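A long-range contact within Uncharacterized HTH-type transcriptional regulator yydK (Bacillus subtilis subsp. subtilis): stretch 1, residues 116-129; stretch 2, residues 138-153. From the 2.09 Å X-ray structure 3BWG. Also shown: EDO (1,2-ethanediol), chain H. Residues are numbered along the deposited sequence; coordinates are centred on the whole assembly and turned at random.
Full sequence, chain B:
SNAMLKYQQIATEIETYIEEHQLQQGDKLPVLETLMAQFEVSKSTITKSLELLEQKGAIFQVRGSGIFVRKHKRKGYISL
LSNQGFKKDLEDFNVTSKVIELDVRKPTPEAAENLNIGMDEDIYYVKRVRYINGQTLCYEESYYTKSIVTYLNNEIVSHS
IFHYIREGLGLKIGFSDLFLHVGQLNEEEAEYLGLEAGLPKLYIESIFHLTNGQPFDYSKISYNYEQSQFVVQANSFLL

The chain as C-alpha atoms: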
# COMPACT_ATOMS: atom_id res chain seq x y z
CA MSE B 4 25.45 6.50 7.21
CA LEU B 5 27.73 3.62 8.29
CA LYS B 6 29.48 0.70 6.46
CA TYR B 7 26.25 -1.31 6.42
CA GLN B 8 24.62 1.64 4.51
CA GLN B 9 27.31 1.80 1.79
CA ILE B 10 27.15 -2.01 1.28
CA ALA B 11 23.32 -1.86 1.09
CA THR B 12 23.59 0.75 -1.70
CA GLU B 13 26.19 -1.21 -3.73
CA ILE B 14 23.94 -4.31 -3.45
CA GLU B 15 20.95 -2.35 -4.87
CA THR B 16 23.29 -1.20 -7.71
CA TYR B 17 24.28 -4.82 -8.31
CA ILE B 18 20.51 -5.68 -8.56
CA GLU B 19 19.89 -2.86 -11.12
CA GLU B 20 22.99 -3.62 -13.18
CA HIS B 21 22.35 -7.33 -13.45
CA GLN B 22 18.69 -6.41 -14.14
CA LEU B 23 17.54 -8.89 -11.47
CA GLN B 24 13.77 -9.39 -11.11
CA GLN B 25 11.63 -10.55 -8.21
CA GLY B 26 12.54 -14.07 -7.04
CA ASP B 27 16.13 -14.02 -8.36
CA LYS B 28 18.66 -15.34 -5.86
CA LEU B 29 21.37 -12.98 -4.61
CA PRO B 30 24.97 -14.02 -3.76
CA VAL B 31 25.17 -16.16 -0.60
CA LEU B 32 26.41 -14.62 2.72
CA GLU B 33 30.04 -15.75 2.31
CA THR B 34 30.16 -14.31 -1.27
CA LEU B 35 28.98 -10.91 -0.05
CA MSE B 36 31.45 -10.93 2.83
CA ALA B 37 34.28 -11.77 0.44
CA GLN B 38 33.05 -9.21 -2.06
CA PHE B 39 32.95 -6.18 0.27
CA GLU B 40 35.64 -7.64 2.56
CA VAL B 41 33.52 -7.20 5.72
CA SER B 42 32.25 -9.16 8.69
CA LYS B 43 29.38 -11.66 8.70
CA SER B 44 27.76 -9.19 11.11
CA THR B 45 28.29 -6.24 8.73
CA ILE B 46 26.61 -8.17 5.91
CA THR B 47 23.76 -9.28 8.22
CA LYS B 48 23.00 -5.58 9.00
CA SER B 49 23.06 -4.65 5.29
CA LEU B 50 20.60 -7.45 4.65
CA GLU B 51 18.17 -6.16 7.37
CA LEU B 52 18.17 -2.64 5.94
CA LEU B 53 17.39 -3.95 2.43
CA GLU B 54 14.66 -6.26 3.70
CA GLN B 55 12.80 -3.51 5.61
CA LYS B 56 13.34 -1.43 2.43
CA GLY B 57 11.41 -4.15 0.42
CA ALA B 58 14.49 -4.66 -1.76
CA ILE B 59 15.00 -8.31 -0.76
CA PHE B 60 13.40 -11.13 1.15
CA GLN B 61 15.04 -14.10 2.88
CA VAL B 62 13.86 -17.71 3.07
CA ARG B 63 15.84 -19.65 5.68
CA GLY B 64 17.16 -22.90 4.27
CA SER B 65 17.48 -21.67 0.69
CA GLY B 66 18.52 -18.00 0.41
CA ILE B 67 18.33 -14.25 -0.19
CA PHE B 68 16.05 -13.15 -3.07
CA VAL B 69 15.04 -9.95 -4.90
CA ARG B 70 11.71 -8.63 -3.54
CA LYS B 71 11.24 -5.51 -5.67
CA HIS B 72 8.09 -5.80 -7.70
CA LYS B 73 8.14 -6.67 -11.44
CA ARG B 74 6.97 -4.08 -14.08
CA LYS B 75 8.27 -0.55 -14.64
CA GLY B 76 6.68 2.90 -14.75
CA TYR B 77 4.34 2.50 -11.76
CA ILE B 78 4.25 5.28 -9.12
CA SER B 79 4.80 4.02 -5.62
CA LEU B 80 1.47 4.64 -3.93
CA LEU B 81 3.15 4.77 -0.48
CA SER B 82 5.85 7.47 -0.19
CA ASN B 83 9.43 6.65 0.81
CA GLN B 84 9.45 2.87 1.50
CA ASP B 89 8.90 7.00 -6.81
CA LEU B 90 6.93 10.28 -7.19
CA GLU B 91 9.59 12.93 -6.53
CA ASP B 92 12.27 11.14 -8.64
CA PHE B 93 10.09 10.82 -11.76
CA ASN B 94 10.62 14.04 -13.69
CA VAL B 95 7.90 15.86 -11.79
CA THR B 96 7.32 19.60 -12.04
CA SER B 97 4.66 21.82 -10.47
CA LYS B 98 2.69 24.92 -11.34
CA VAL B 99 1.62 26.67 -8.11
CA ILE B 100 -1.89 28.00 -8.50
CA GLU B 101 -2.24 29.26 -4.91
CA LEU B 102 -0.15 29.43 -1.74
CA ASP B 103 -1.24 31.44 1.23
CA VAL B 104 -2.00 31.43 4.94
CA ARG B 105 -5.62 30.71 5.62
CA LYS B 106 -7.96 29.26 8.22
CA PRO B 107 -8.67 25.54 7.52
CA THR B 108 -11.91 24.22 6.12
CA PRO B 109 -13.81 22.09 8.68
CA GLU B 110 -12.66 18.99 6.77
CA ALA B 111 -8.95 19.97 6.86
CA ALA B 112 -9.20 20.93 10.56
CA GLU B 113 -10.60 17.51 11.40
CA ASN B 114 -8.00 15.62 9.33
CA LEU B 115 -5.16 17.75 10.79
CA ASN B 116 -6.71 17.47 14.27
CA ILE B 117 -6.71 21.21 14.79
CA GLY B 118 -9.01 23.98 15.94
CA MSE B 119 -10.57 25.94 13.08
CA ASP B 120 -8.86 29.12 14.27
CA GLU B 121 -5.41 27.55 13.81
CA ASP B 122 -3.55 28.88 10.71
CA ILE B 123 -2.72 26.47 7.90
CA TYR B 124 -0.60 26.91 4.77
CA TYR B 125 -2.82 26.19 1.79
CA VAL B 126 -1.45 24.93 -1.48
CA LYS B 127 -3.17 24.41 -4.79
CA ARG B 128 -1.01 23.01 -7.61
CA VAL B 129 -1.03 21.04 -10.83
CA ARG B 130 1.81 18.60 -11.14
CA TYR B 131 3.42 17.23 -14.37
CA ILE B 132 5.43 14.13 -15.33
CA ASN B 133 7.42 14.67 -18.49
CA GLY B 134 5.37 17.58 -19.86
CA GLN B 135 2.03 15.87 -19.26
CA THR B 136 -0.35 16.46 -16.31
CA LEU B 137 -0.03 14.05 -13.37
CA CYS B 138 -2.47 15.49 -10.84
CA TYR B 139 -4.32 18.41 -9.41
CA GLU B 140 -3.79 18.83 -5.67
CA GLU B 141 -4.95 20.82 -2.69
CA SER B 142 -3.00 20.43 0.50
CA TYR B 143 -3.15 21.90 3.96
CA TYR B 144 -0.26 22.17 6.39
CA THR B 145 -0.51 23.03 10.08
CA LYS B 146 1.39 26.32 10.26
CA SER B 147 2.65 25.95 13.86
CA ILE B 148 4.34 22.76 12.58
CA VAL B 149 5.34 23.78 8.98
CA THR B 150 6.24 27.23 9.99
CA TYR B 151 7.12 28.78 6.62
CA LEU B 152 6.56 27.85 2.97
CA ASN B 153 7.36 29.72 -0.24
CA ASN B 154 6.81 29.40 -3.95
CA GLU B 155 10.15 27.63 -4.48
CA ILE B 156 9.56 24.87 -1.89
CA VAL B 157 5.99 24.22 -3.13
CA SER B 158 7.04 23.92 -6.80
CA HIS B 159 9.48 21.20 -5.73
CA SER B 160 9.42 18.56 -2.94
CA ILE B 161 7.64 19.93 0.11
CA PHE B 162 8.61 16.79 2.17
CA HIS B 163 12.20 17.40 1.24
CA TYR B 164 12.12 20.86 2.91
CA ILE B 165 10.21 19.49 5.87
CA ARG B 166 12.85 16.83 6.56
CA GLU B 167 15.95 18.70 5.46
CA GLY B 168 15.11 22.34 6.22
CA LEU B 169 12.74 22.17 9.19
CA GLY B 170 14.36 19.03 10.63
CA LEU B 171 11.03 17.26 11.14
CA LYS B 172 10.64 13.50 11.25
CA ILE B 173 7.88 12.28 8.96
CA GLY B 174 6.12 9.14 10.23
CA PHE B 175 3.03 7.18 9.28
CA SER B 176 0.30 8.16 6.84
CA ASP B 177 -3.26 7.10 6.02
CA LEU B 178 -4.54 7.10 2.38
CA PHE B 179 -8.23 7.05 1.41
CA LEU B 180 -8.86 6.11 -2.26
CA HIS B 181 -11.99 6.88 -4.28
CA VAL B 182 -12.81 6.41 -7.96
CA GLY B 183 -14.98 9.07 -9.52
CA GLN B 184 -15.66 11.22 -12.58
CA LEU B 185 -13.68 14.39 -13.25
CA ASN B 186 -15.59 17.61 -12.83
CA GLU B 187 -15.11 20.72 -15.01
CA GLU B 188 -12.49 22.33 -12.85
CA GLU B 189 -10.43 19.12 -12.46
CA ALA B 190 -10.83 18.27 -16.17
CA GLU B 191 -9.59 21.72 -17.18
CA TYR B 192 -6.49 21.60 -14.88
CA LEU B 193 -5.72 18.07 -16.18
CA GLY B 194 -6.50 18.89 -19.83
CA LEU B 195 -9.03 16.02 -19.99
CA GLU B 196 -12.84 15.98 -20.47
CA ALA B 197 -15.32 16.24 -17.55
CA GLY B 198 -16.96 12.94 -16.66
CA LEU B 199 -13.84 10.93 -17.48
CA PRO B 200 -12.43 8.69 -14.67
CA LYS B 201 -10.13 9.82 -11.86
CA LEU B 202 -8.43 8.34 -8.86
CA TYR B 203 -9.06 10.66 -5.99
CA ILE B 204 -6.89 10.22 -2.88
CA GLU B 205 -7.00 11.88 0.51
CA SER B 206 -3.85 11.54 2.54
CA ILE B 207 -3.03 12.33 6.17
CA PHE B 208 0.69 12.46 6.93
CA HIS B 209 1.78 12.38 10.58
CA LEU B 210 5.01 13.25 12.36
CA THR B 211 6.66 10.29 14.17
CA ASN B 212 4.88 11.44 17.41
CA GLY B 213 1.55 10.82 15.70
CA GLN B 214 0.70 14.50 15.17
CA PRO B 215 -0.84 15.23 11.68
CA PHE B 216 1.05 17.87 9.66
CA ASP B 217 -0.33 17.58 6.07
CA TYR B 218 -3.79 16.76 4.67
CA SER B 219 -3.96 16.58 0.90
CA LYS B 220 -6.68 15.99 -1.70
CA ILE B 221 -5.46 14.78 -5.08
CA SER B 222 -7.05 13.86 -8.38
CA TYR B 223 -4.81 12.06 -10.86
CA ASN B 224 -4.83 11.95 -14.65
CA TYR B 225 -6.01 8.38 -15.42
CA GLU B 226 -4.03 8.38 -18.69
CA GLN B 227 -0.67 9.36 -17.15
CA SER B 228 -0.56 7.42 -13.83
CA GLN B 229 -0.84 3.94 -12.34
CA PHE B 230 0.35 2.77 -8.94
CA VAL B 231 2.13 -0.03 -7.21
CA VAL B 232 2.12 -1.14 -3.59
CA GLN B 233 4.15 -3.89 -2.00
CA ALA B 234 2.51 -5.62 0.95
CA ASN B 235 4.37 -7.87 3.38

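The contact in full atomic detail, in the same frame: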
# COMPACT_ATOMS: atom_id res chain seq x y z
N ASN B 116 -6.46 17.42 12.84
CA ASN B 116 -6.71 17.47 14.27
C ASN B 116 -6.50 18.82 14.88
O ASN B 116 -5.90 18.89 15.95
CB ASN B 116 -5.72 16.56 15.02
CG ASN B 116 -6.32 15.31 15.44
OD1 ASN B 116 -6.62 14.43 14.61
ND2 ASN B 116 -6.56 15.19 16.76
N ILE B 117 -6.92 19.88 14.23
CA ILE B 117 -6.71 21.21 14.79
C ILE B 117 -8.00 21.98 15.02
O ILE B 117 -9.08 21.62 14.52
CB ILE B 117 -5.76 22.05 13.93
CG1 ILE B 117 -6.21 22.08 12.46
CG2 ILE B 117 -4.32 21.56 14.13
CD1 ILE B 117 -5.35 22.98 11.57
N GLY B 118 -7.90 23.05 15.80
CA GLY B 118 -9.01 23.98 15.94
C GLY B 118 -9.15 24.71 14.61
O GLY B 118 -8.16 24.84 13.84
N MSE B 119 -10.35 25.20 14.32
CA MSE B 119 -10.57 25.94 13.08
C MSE B 119 -9.97 27.36 13.06
O MSE B 119 -9.86 27.99 11.99
CB MSE B 119 -12.04 25.93 12.69
CG MSE B 119 -12.46 24.58 12.13
SE MSE B 119 -14.34 24.51 12.09
CE MSE B 119 -14.60 26.08 10.91
N ASP B 120 -9.54 27.83 14.23
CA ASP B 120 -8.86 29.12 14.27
C ASP B 120 -7.34 28.99 14.18
O ASP B 120 -6.63 30.00 14.28
CB ASP B 120 -9.29 29.96 15.49
CG ASP B 120 -9.20 31.48 15.23
OD1 ASP B 120 -9.17 31.91 14.05
OD2 ASP B 120 -9.16 32.25 16.20
N GLU B 121 -6.84 27.77 13.98
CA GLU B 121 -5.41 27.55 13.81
C GLU B 121 -5.02 27.78 12.33
O GLU B 121 -5.66 27.24 11.42
CB GLU B 121 -5.01 26.14 14.28
CG GLU B 121 -5.18 25.86 15.78
CD GLU B 121 -4.50 24.54 16.23
OE1 GLU B 121 -3.26 24.38 16.03
OE2 GLU B 121 -5.22 23.65 16.76
N ASP B 122 -4.00 28.61 12.09
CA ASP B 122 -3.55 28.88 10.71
C ASP B 122 -3.02 27.63 9.99
O ASP B 122 -2.33 26.79 10.59
CB ASP B 122 -2.43 29.91 10.72
CG ASP B 122 -2.90 31.31 11.06
OD1 ASP B 122 -4.12 31.56 11.03
OD2 ASP B 122 -2.03 32.16 11.35
N ILE B 123 -3.36 27.49 8.72
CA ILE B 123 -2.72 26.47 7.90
C ILE B 123 -2.07 27.18 6.72
O ILE B 123 -2.52 28.29 6.39
CB ILE B 123 -3.69 25.32 7.46
CG1 ILE B 123 -4.96 25.82 6.75
CG2 ILE B 123 -4.13 24.51 8.69
CD1 ILE B 123 -4.92 25.85 5.21
N TYR B 124 -1.00 26.59 6.15
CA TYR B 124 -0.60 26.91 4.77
C TYR B 124 -1.46 26.15 3.79
O TYR B 124 -1.62 24.94 3.93
CB TYR B 124 0.83 26.50 4.47
CG TYR B 124 1.80 27.54 4.86
CD1 TYR B 124 2.56 27.41 6.03
CD2 TYR B 124 1.90 28.69 4.11
CE1 TYR B 124 3.45 28.40 6.40
CE2 TYR B 124 2.77 29.72 4.48
CZ TYR B 124 3.55 29.57 5.61
OH TYR B 124 4.41 30.58 5.96
N TYR B 125 -1.99 26.85 2.78
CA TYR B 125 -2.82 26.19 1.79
C TYR B 125 -2.10 26.15 0.48
O TYR B 125 -1.63 27.18 0.02
CB TYR B 125 -4.14 26.95 1.63
CG TYR B 125 -4.98 26.52 0.45
CD1 TYR B 125 -5.77 25.37 0.52
CD2 TYR B 125 -5.03 27.30 -0.73
CE1 TYR B 125 -6.53 24.97 -0.54
CE2 TYR B 125 -5.83 26.91 -1.81
CZ TYR B 125 -6.56 25.73 -1.69
OH TYR B 125 -7.38 25.27 -2.70
N VAL B 126 -2.05 24.98 -0.15
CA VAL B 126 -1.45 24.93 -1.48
C VAL B 126 -2.34 24.29 -2.53
O VAL B 126 -3.05 23.31 -2.25
CB VAL B 126 0.08 24.48 -1.50
CG1 VAL B 126 0.64 24.28 -0.12
CG2 VAL B 126 0.39 23.37 -2.51
N LYS B 127 -2.39 24.92 -3.69
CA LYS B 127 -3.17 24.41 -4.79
C LYS B 127 -2.17 24.34 -5.97
O LYS B 127 -1.54 25.36 -6.30
CB LYS B 127 -4.33 25.35 -5.10
CG LYS B 127 -5.22 24.84 -6.24
CD LYS B 127 -6.18 25.89 -6.82
CE LYS B 127 -7.44 26.00 -5.95
NZ LYS B 127 -8.36 27.01 -6.58
N ARG B 128 -1.99 23.15 -6.55
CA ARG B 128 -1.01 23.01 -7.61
C ARG B 128 -1.36 21.89 -8.59
O ARG B 128 -2.04 20.89 -8.25
CB ARG B 128 0.42 22.87 -7.05
CG ARG B 128 0.79 21.54 -6.44
CD ARG B 128 2.13 21.58 -5.73
NE ARG B 128 2.27 20.36 -4.94
CZ ARG B 128 3.40 19.84 -4.49
NH1 ARG B 128 4.57 20.44 -4.74
NH2 ARG B 128 3.36 18.72 -3.79
N VAL B 129 -0.94 22.08 -9.83
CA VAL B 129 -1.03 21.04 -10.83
C VAL B 129 0.38 20.54 -10.95
O VAL B 129 1.35 21.33 -10.97
CB VAL B 129 -1.57 21.56 -12.19
CG1 VAL B 129 -1.67 20.42 -13.27
CG2 VAL B 129 -2.93 22.24 -11.99
N CYS B 138 -1.45 15.31 -11.85
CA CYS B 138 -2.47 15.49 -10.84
C CYS B 138 -2.77 16.95 -10.59
O CYS B 138 -2.04 17.83 -11.03
CB CYS B 138 -2.07 14.81 -9.52
SG CYS B 138 -0.61 15.51 -8.70
N TYR B 139 -3.86 17.16 -9.87
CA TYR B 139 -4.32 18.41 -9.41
C TYR B 139 -4.46 18.16 -7.91
O TYR B 139 -5.10 17.18 -7.49
CB TYR B 139 -5.69 18.74 -10.07
CG TYR B 139 -6.45 19.85 -9.37
CD1 TYR B 139 -5.88 21.12 -9.23
CD2 TYR B 139 -7.71 19.63 -8.85
CE1 TYR B 139 -6.54 22.13 -8.55
CE2 TYR B 139 -8.41 20.65 -8.18
CZ TYR B 139 -7.80 21.91 -8.04
OH TYR B 139 -8.45 22.96 -7.39
N GLU B 140 -3.83 19.01 -7.10
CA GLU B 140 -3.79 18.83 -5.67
C GLU B 140 -4.16 20.05 -4.83
O GLU B 140 -3.83 21.18 -5.15
CB GLU B 140 -2.41 18.30 -5.27
CG GLU B 140 -1.89 18.71 -3.87
CD GLU B 140 -0.42 18.38 -3.65
OE1 GLU B 140 -0.00 18.24 -2.50
OE2 GLU B 140 0.33 18.21 -4.62
N GLU B 141 -4.81 19.81 -3.70
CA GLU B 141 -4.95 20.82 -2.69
C GLU B 141 -4.37 20.17 -1.46
O GLU B 141 -4.71 19.02 -1.13
CB GLU B 141 -6.43 21.13 -2.43
CG GLU B 141 -7.10 22.00 -3.48
CD GLU B 141 -8.58 22.26 -3.14
OE1 GLU B 141 -8.92 23.34 -2.58
OE2 GLU B 141 -9.41 21.36 -3.41
N SER B 142 -3.46 20.89 -0.79
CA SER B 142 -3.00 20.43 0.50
C SER B 142 -3.00 21.49 1.58
O SER B 142 -3.00 22.69 1.30
CB SER B 142 -1.65 19.73 0.40
OG SER B 142 -0.85 20.41 -0.51
N TYR B 143 -3.02 21.02 2.82
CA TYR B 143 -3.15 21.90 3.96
C TYR B 143 -2.15 21.50 4.99
O TYR B 143 -2.15 20.38 5.44
CB TYR B 143 -4.55 21.75 4.56
CG TYR B 143 -5.70 21.82 3.59
CD1 TYR B 143 -6.49 22.97 3.50
CD2 TYR B 143 -6.04 20.72 2.80
CE1 TYR B 143 -7.59 23.02 2.64
CE2 TYR B 143 -7.10 20.76 1.93
CZ TYR B 143 -7.88 21.91 1.84
OH TYR B 143 -8.94 21.93 0.98
N TYR B 144 -1.33 22.44 5.43
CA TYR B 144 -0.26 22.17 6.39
C TYR B 144 -0.47 22.98 7.62
O TYR B 144 -0.63 24.17 7.53
CB TYR B 144 1.09 22.57 5.78
CG TYR B 144 1.38 21.80 4.54
CD1 TYR B 144 2.24 20.69 4.55
CD2 TYR B 144 0.79 22.17 3.35
CE1 TYR B 144 2.49 19.98 3.38
CE2 TYR B 144 1.02 21.48 2.20
CZ TYR B 144 1.85 20.40 2.21
OH TYR B 144 2.02 19.77 1.01
N THR B 145 -0.41 22.33 8.78
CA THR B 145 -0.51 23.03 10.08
C THR B 145 0.64 23.98 10.22
O THR B 145 1.76 23.55 10.23
CB THR B 145 -0.53 22.04 11.26
OG1 THR B 145 -1.58 21.07 11.05
CG2 THR B 145 -0.80 22.77 12.59
N LYS B 146 0.36 25.28 10.28
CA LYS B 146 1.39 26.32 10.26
C LYS B 146 2.32 26.34 11.49
O LYS B 146 3.50 26.68 11.39
CB LYS B 146 0.74 27.70 10.03
CG LYS B 146 1.75 28.75 9.65
CD LYS B 146 1.15 29.98 9.08
CE LYS B 146 2.19 31.07 8.98
NZ LYS B 146 2.61 31.60 10.33
N SER B 147 1.81 25.95 12.66
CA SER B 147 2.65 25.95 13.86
C SER B 147 3.63 24.78 13.80
O SER B 147 4.61 24.75 14.53
CB SER B 147 1.80 25.93 15.12
OG SER B 147 1.00 24.77 15.17
N ILE B 148 3.37 23.83 12.90
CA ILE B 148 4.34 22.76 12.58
C ILE B 148 5.23 23.15 11.37
O ILE B 148 6.44 23.19 11.47
CB ILE B 148 3.62 21.41 12.31
CG1 ILE B 148 2.77 21.03 13.54
CG2 ILE B 148 4.70 20.33 11.95
CD1 ILE B 148 1.98 19.70 13.42
N VAL B 149 4.61 23.42 10.22
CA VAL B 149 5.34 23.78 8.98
C VAL B 149 5.34 25.29 8.94
O VAL B 149 4.37 25.92 8.48
CB VAL B 149 4.65 23.20 7.75
CG1 VAL B 149 5.43 23.55 6.51
CG2 VAL B 149 4.43 21.66 7.92
N THR B 150 6.38 25.87 9.49
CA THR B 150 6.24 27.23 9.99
C THR B 150 6.34 28.28 8.89
O THR B 150 5.81 29.38 9.05
CB THR B 150 7.24 27.54 11.12
OG1 THR B 150 8.52 27.03 10.75
CG2 THR B 150 6.77 26.94 12.46
N TYR B 151 7.03 27.93 7.80
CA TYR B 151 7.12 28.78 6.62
C TYR B 151 7.21 27.95 5.34
O TYR B 151 7.86 26.90 5.29
CB TYR B 151 8.31 29.74 6.73
CG TYR B 151 8.37 30.76 5.60
CD1 TYR B 151 7.47 31.84 5.54
CD2 TYR B 151 9.30 30.61 4.56
CE1 TYR B 151 7.53 32.78 4.48
CE2 TYR B 151 9.39 31.53 3.52
CZ TYR B 151 8.51 32.59 3.47
OH TYR B 151 8.61 33.48 2.42
N LEU B 152 6.50 28.42 4.30
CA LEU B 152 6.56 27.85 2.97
C LEU B 152 6.69 28.98 1.96
O LEU B 152 6.21 30.10 2.18
CB LEU B 152 5.28 27.00 2.66
CG LEU B 152 5.12 25.65 3.38
CD1 LEU B 152 3.72 24.95 3.10
CD2 LEU B 152 6.30 24.74 3.03
N ASN B 153 7.36 28.72 0.85
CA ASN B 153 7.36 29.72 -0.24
C ASN B 153 7.16 29.09 -1.60
O ASN B 153 7.10 27.88 -1.71
CB ASN B 153 8.60 30.63 -0.24
CG ASN B 153 9.89 29.87 -0.45
OD1 ASN B 153 9.90 28.75 -0.93
ND2 ASN B 153 10.99 30.49 -0.08
C1 EDO H . -8.14 17.38 -5.63
O1 EDO H . -9.14 17.08 -6.60
C2 EDO H . -8.28 18.84 -5.28
O2 EDO H . -9.45 18.97 -4.47
O HOH W 1 -1.56 25.94 15.16
O HOH W 2 -0.96 27.17 13.03

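The apolar centre of this contact is Tyr124, whose ring is gripped by the loop that follows the second strand. Leu152 covers one face of the ring: its CB lies 4.0 Å from the centroid of the Tyr124 ring, only 8° off the ring normal, a CH-pi contact, and Leu152 CD1 packs 3.6 Å from Tyr124 CB. Val149 O sits at the ring edge, 3.4 Å from Tyr124 CE1, while the aliphatic part of Lys146 approaches obliquely, with its CG 3.7 Å from the same CE1. The phenol end reaches Tyr151, where Tyr124 OH is 3.3 Å from Tyr151 CD1. In all, 177 Å² of Tyr124 is covered by the other stretch, the largest area of any residue in the contact.

Along the same face of the sheet, Tyr124 CB meets Tyr144 CB at 4.2 Å, and Val126 CG1 touches Tyr144 CE2 at 3.7 Å. The face carrying Tyr125 and Tyr143 has its own apolar cluster. These two rings form an oblique aromatic pair, centroids 5.5 Å apart and planes at 57°, with Tyr125 CD1 3.7 Å from Tyr143 CE1; Ile123 CD1 extends the cluster, 3.7 Å from Tyr143 CD1. Farther along, Val129 CG2 lies 4.2 Å from Tyr139 CD1.

The backbone beneath these side chains is a regular antiparallel pair, residues 123-129 against 138-145, with strand directions 161° apart. Tyr124 and Tyr144 exchange two hydrogen bonds, Tyr124 N to Tyr144 O at 2.8 Å and Tyr144 N to Tyr124 O at 2.9 Å. Val126 and Ser142 repeat the pattern, with both N-to-O distances 2.9 Å, as do Arg128 and Glu140: Arg128 N to Glu140 O is 3.0 Å and Glu140 N to Arg128 O is 2.8 Å. Between these rungs come the non-hydrogen-bonded pairs, where the chains also meet through CA-H...O contacts, as from Glu141 CA to Val126 O at 3.2 Å.

Polar side chains reinforce the ladder on both faces. Arg128 and Glu140, paired in register, bend their ends together into a salt bridge: Glu140 OE2 lies at the guanidinium edge and accepts hydrogen bonds from Arg128 NE at 2.9 Å and Arg128 NH2 at 3.2 Å. On the other face, Tyr125 OH donates a very short hydrogen bond of 2.5 Å to Glu141 OE1, a diagonal link across the strands. Glu141 OE2 accepts a hydrogen bond of 2.6 Å from O2 of the 1,2-ethanediol, probably from the crystallisation liquor, whose C2 rests 3.4 Å from Tyr139 CE2.

At the outer edge the pairing runs past the strands, as Lys146 N donates to Asp122 O at 3.1 Å. Beyond it, water mediates. Water 2 donates to Asp122 O at 2.8 Å and accepts a weak hydrogen bond from Ser147 N at 3.0 Å; water 1 donates to Glu121 OE1 at 2.5 Å and lies 2.8 Å from Ser147 OG, bridging side chains whose own closest atoms, Glu121 OE1 and Ser147 OG, are 4.4 Å apart.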